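AA9 family lytic polysaccharide monooxygenase B (Heterobasidion irregulare TC 32-1, PDB 5NNS) uses a copper active site to cleave cellulose and related polysaccharides oxidatively, attacking glycosidic bonds with oxidation specifically at C1. Local coordinates at residues A[25-30]-A[57-62]; A[142-147]-A[173-178]. All blocks are in the same frame, centred on the assembly; numbering follows the deposited sequence.

Interaction 1: residues A[25-30]-A[57-62]; sequences GQSTIQ and GSAQKS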
# COMPACT_ATOMS: atom_id res chain seq x y z
N GLY A 25 9.49 22.62 1.50
CA GLY A 25 8.26 23.33 1.83
C GLY A 25 7.06 22.45 2.12
O GLY A 25 6.12 22.88 2.79
N GLN A 26 7.06 21.21 1.61
CA GLN A 26 5.93 20.30 1.82
C GLN A 26 6.01 19.70 3.22
O GLN A 26 7.10 19.50 3.75
CB GLN A 26 5.90 19.20 0.75
CG GLN A 26 5.77 19.74 -0.67
CD GLN A 26 5.19 18.73 -1.66
OE1 GLN A 26 4.16 18.11 -1.39
NE2 GLN A 26 5.83 18.59 -2.81
N SER A 27 4.86 19.45 3.82
CA SER A 27 4.78 18.85 5.14
C SER A 27 3.59 17.90 5.18
O SER A 27 2.45 18.31 4.92
CB SER A 27 4.65 19.93 6.22
OG SER A 27 4.97 19.39 7.49
N THR A 28 3.85 16.64 5.48
CA THR A 28 2.82 15.61 5.45
C THR A 28 3.22 14.39 6.26
O THR A 28 4.40 14.17 6.54
CB THR A 28 2.49 15.18 4.00
OG1 THR A 28 1.68 13.99 4.00
CG2 THR A 28 3.76 14.91 3.19
N ILE A 29 2.21 13.59 6.63
CA ILE A 29 2.46 12.26 7.20
C ILE A 29 3.02 11.28 6.16
O ILE A 29 3.61 10.26 6.52
CB ILE A 29 1.21 11.66 7.88
CG1 ILE A 29 0.05 11.44 6.88
CG2 ILE A 29 0.77 12.53 9.05
CD1 ILE A 29 -1.02 10.52 7.42
N GLN A 30 2.83 11.61 4.88
CA GLN A 30 3.18 10.73 3.78
C GLN A 30 4.65 10.86 3.37
O GLN A 30 5.21 11.96 3.40
CB GLN A 30 2.29 11.04 2.57
CG GLN A 30 2.10 9.86 1.65
CD GLN A 30 1.24 10.18 0.46
OE1 GLN A 30 1.34 11.27 -0.12
NE2 GLN A 30 0.39 9.24 0.07
N GLY A 57 12.28 14.92 6.86
CA GLY A 57 13.10 15.48 7.93
C GLY A 57 12.28 16.15 9.02
O GLY A 57 11.42 15.51 9.64
N SER A 58 12.54 17.43 9.24
CA SER A 58 11.80 18.22 10.24
C SER A 58 10.35 18.51 9.81
O SER A 58 9.48 18.69 10.67
CB SER A 58 12.52 19.54 10.52
OG SER A 58 12.83 20.21 9.32
N ALA A 59 10.09 18.54 8.50
CA ALA A 59 8.72 18.70 7.97
C ALA A 59 7.90 17.39 7.97
O ALA A 59 6.70 17.43 7.68
CB ALA A 59 8.76 19.29 6.57
N GLN A 60 8.53 16.26 8.28
CA GLN A 60 7.85 14.96 8.29
C GLN A 60 6.91 14.86 9.48
O GLN A 60 7.33 15.04 10.62
CB GLN A 60 8.88 13.82 8.36
CG GLN A 60 8.30 12.41 8.20
CD GLN A 60 7.69 12.18 6.83
OE1 GLN A 60 8.32 12.43 5.81
NE2 GLN A 60 6.45 11.69 6.81
N LYS A 61 5.63 14.58 9.21
CA LYS A 61 4.63 14.37 10.25
C LYS A 61 4.38 12.87 10.46
O LYS A 61 4.82 12.04 9.66
CB LYS A 61 3.32 15.07 9.89
CG LYS A 61 3.45 16.54 9.49
CD LYS A 61 2.20 17.34 9.87
CE LYS A 61 1.97 18.59 9.02
NZ LYS A 61 1.16 18.34 7.79
N SER A 62 3.69 12.54 11.55
CA SER A 62 3.15 11.19 11.81
C SER A 62 1.72 11.31 12.36
O SER A 62 1.44 12.21 13.14
CB SER A 62 4.01 10.42 12.83
OG SER A 62 5.30 10.12 12.33

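Interaction 2: residues A[142-147]-A[173-178]; sequences SSLAAG and LIVTGG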
# COMPACT_ATOMS: atom_id res chain seq x y z
N SER A 142 -6.94 -4.38 15.76
CA SER A 142 -7.24 -4.05 17.17
C SER A 142 -6.15 -4.47 18.15
O SER A 142 -5.85 -3.73 19.10
CB SER A 142 -8.55 -4.71 17.60
OG SER A 142 -9.63 -4.32 16.76
N SER A 143 -5.55 -5.63 17.91
CA SER A 143 -4.54 -6.22 18.79
C SER A 143 -3.10 -5.72 18.62
O SER A 143 -2.24 -6.03 19.45
CB SER A 143 -4.54 -7.74 18.60
OG SER A 143 -4.13 -8.06 17.28
N LEU A 144 -2.84 -4.95 17.56
CA LEU A 144 -1.47 -4.59 17.17
C LEU A 144 -0.71 -3.92 18.32
O LEU A 144 -1.27 -3.06 19.01
CB LEU A 144 -1.48 -3.68 15.94
CG LEU A 144 -0.16 -3.20 15.35
CD1 LEU A 144 0.68 -4.37 14.87
CD2 LEU A 144 -0.41 -2.22 14.21
N ALA A 145 0.54 -4.31 18.52
CA ALA A 145 1.38 -3.74 19.57
C ALA A 145 1.60 -2.25 19.32
O ALA A 145 1.83 -1.84 18.18
CB ALA A 145 2.73 -4.45 19.64
N ALA A 146 1.51 -1.44 20.38
CA ALA A 146 1.77 -0.00 20.27
C ALA A 146 3.18 0.23 19.73
O ALA A 146 4.11 -0.52 20.03
CB ALA A 146 1.60 0.69 21.62
N GLY A 147 3.33 1.27 18.90
CA GLY A 147 4.62 1.60 18.32
C GLY A 147 4.52 2.49 17.11
O GLY A 147 3.44 2.98 16.75
N LEU A 173 2.72 6.47 10.99
CA LEU A 173 1.76 6.44 12.09
C LEU A 173 2.47 6.28 13.44
O LEU A 173 3.58 5.73 13.51
CB LEU A 173 0.77 5.28 11.94
CG LEU A 173 -0.00 5.12 10.64
CD1 LEU A 173 -0.85 3.86 10.73
CD2 LEU A 173 -0.86 6.34 10.35
N ILE A 174 1.83 6.77 14.49
CA ILE A 174 2.13 6.38 15.86
C ILE A 174 0.90 5.60 16.34
O ILE A 174 -0.17 6.17 16.49
CB ILE A 174 2.41 7.60 16.76
CG1 ILE A 174 3.63 8.38 16.23
CG2 ILE A 174 2.67 7.16 18.20
CD1 ILE A 174 3.83 9.75 16.86
N VAL A 175 1.07 4.30 16.54
CA VAL A 175 -0.02 3.43 16.97
C VAL A 175 -0.02 3.36 18.49
O VAL A 175 0.99 3.02 19.10
CB VAL A 175 0.10 2.02 16.35
CG1 VAL A 175 -0.96 1.07 16.90
CG2 VAL A 175 -0.01 2.10 14.83
N THR A 176 -1.16 3.70 19.10
CA THR A 176 -1.32 3.72 20.55
C THR A 176 -2.30 2.62 20.98
O THR A 176 -3.02 2.08 20.15
CB THR A 176 -1.84 5.08 21.04
OG1 THR A 176 -3.18 5.30 20.55
CG2 THR A 176 -0.94 6.22 20.56
N GLY A 177 -2.31 2.31 22.27
CA GLY A 177 -3.20 1.28 22.80
C GLY A 177 -2.79 -0.10 22.32
O GLY A 177 -1.61 -0.45 22.35
N GLY A 178 -3.77 -0.88 21.86
CA GLY A 178 -3.52 -2.22 21.34
C GLY A 178 -3.53 -3.30 22.40
O GLY A 178 -3.98 -3.08 23.52
O HOH W 1 -0.23 -2.71 22.32

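Interaction 1: residues A[25-30]-A[57-62]
Gln26 meets Ala59 through its backbone, carbonyl O lying 3.3 Å from Ala59 CB, while its side-chain amide leads away to the backbones of Val18 and Thr22. Ser27 brings in a side-chain bond: OG, anti to its own backbone N (chi1 -163°), donates to Ala59 O over 2.6 Å, in the carbonyl plane and on a lone pair. Lys61 runs past this hydroxyl with CE 3.5 Å from Ser27 OG. Bent at chi2 and chi4, the lysine brings NZ to Ser27 O at 3.1 Å, a weak hydrogen bond to a carbonyl that Asn15 ND2 also uses. An alanine in place of Ser27 would probably leave Ala59 O without its hydroxyl donor and the Lys61 methylenes with less to rest against. Thr28 turns its CB away from 57-62; OG1 accepts from Gln30 N in an ST turn and also bonds Asn15 O. Its carbonyl O takes Lys61 N at 3.0 Å, a nearly straight bond (166° at the hydrogen) whose donor stands above the carbonyl plane. Ile29 follows with a CA-H...O contact of 3.4 Å from its CA to Lys61 O. Its CG2 touches Lys61 CB at 3.7 Å, the two side chains crossing at about a right angle. Backbone carbonyls accept all three hydrogen bonds between the segments, two of them from side chains, and the lysine ammonium meets a neutral oxygen here, so the join probably owes little to paired charges.

Interaction 2: residues A[142-147]-A[173-178]
The flat peptide groups of Gly147 and Val175 meet as an antiparallel hydrogen-bonded pair. Val175 N donates to Gly147 O over 2.7 Å, nearly along the C=O axis (167°). The return bond, Gly147 N to Val175 O at 2.9 Å, arrives tilted 20° from the carbonyl plane. The same Val175 O also receives a CA-H...O contact from Ala146 CA at 3.3 Å. Val175 occupies one face of the sheet, packing on Tyr149, and its CG1, anti to the backbone N (chi1 175°), makes a loose apolar contact with Leu144 CD2 at 4.3 Å. On its other side strand 165-176 is bonded, through the Ile174 backbone, to Ala63 and Val65 of strand 63-66. Beyond the pair the peptides no longer bond directly, and a water bridges them: it accepts from Ala146 N at 2.9 Å and donates to Gly177 O at 2.6 Å, with a further weak bond to Leu144 O. Ala146 CB lies against Gly177 O, and Gly178 CA comes within 3.3 Å of Leu144 O in another CA-H...O contact. A side chain on Gly178 would run into that carbonyl, and the backbone angles of Gly147 likewise call for glycine. Here an antiparallel ladder begins: the loop before strand 147-157 enters the mixed sheet beside the end of strand 165-176, within the immunoglobulin-like beta-sandwich of AA9 enzymes and away from the copper site.

From the N terminus, the chain leaves strand 12-15 and enters a long loop, which interaction 1 closes on itself by bringing 57-62 back to 25-30 just before strand 63-66. Interaction 2 opens later, after strand 135-139, and pairs the start of strand 147-157 with the end of strand 165-176, closing the segment between them. The two loops follow in series, neither nested nor crossed, with centres 21 Å apart. Strand 165-176 links them: Ile29 bonds to the backbone of Gln172, Ser62 OG bonds to Gln172 NE2, and Ser62 CB packs on Ile174 CG1 at 4.0 Å. The early loop is thereby tied to the mixed sheet in which interaction 2 joins strands 147-157 and 165-176.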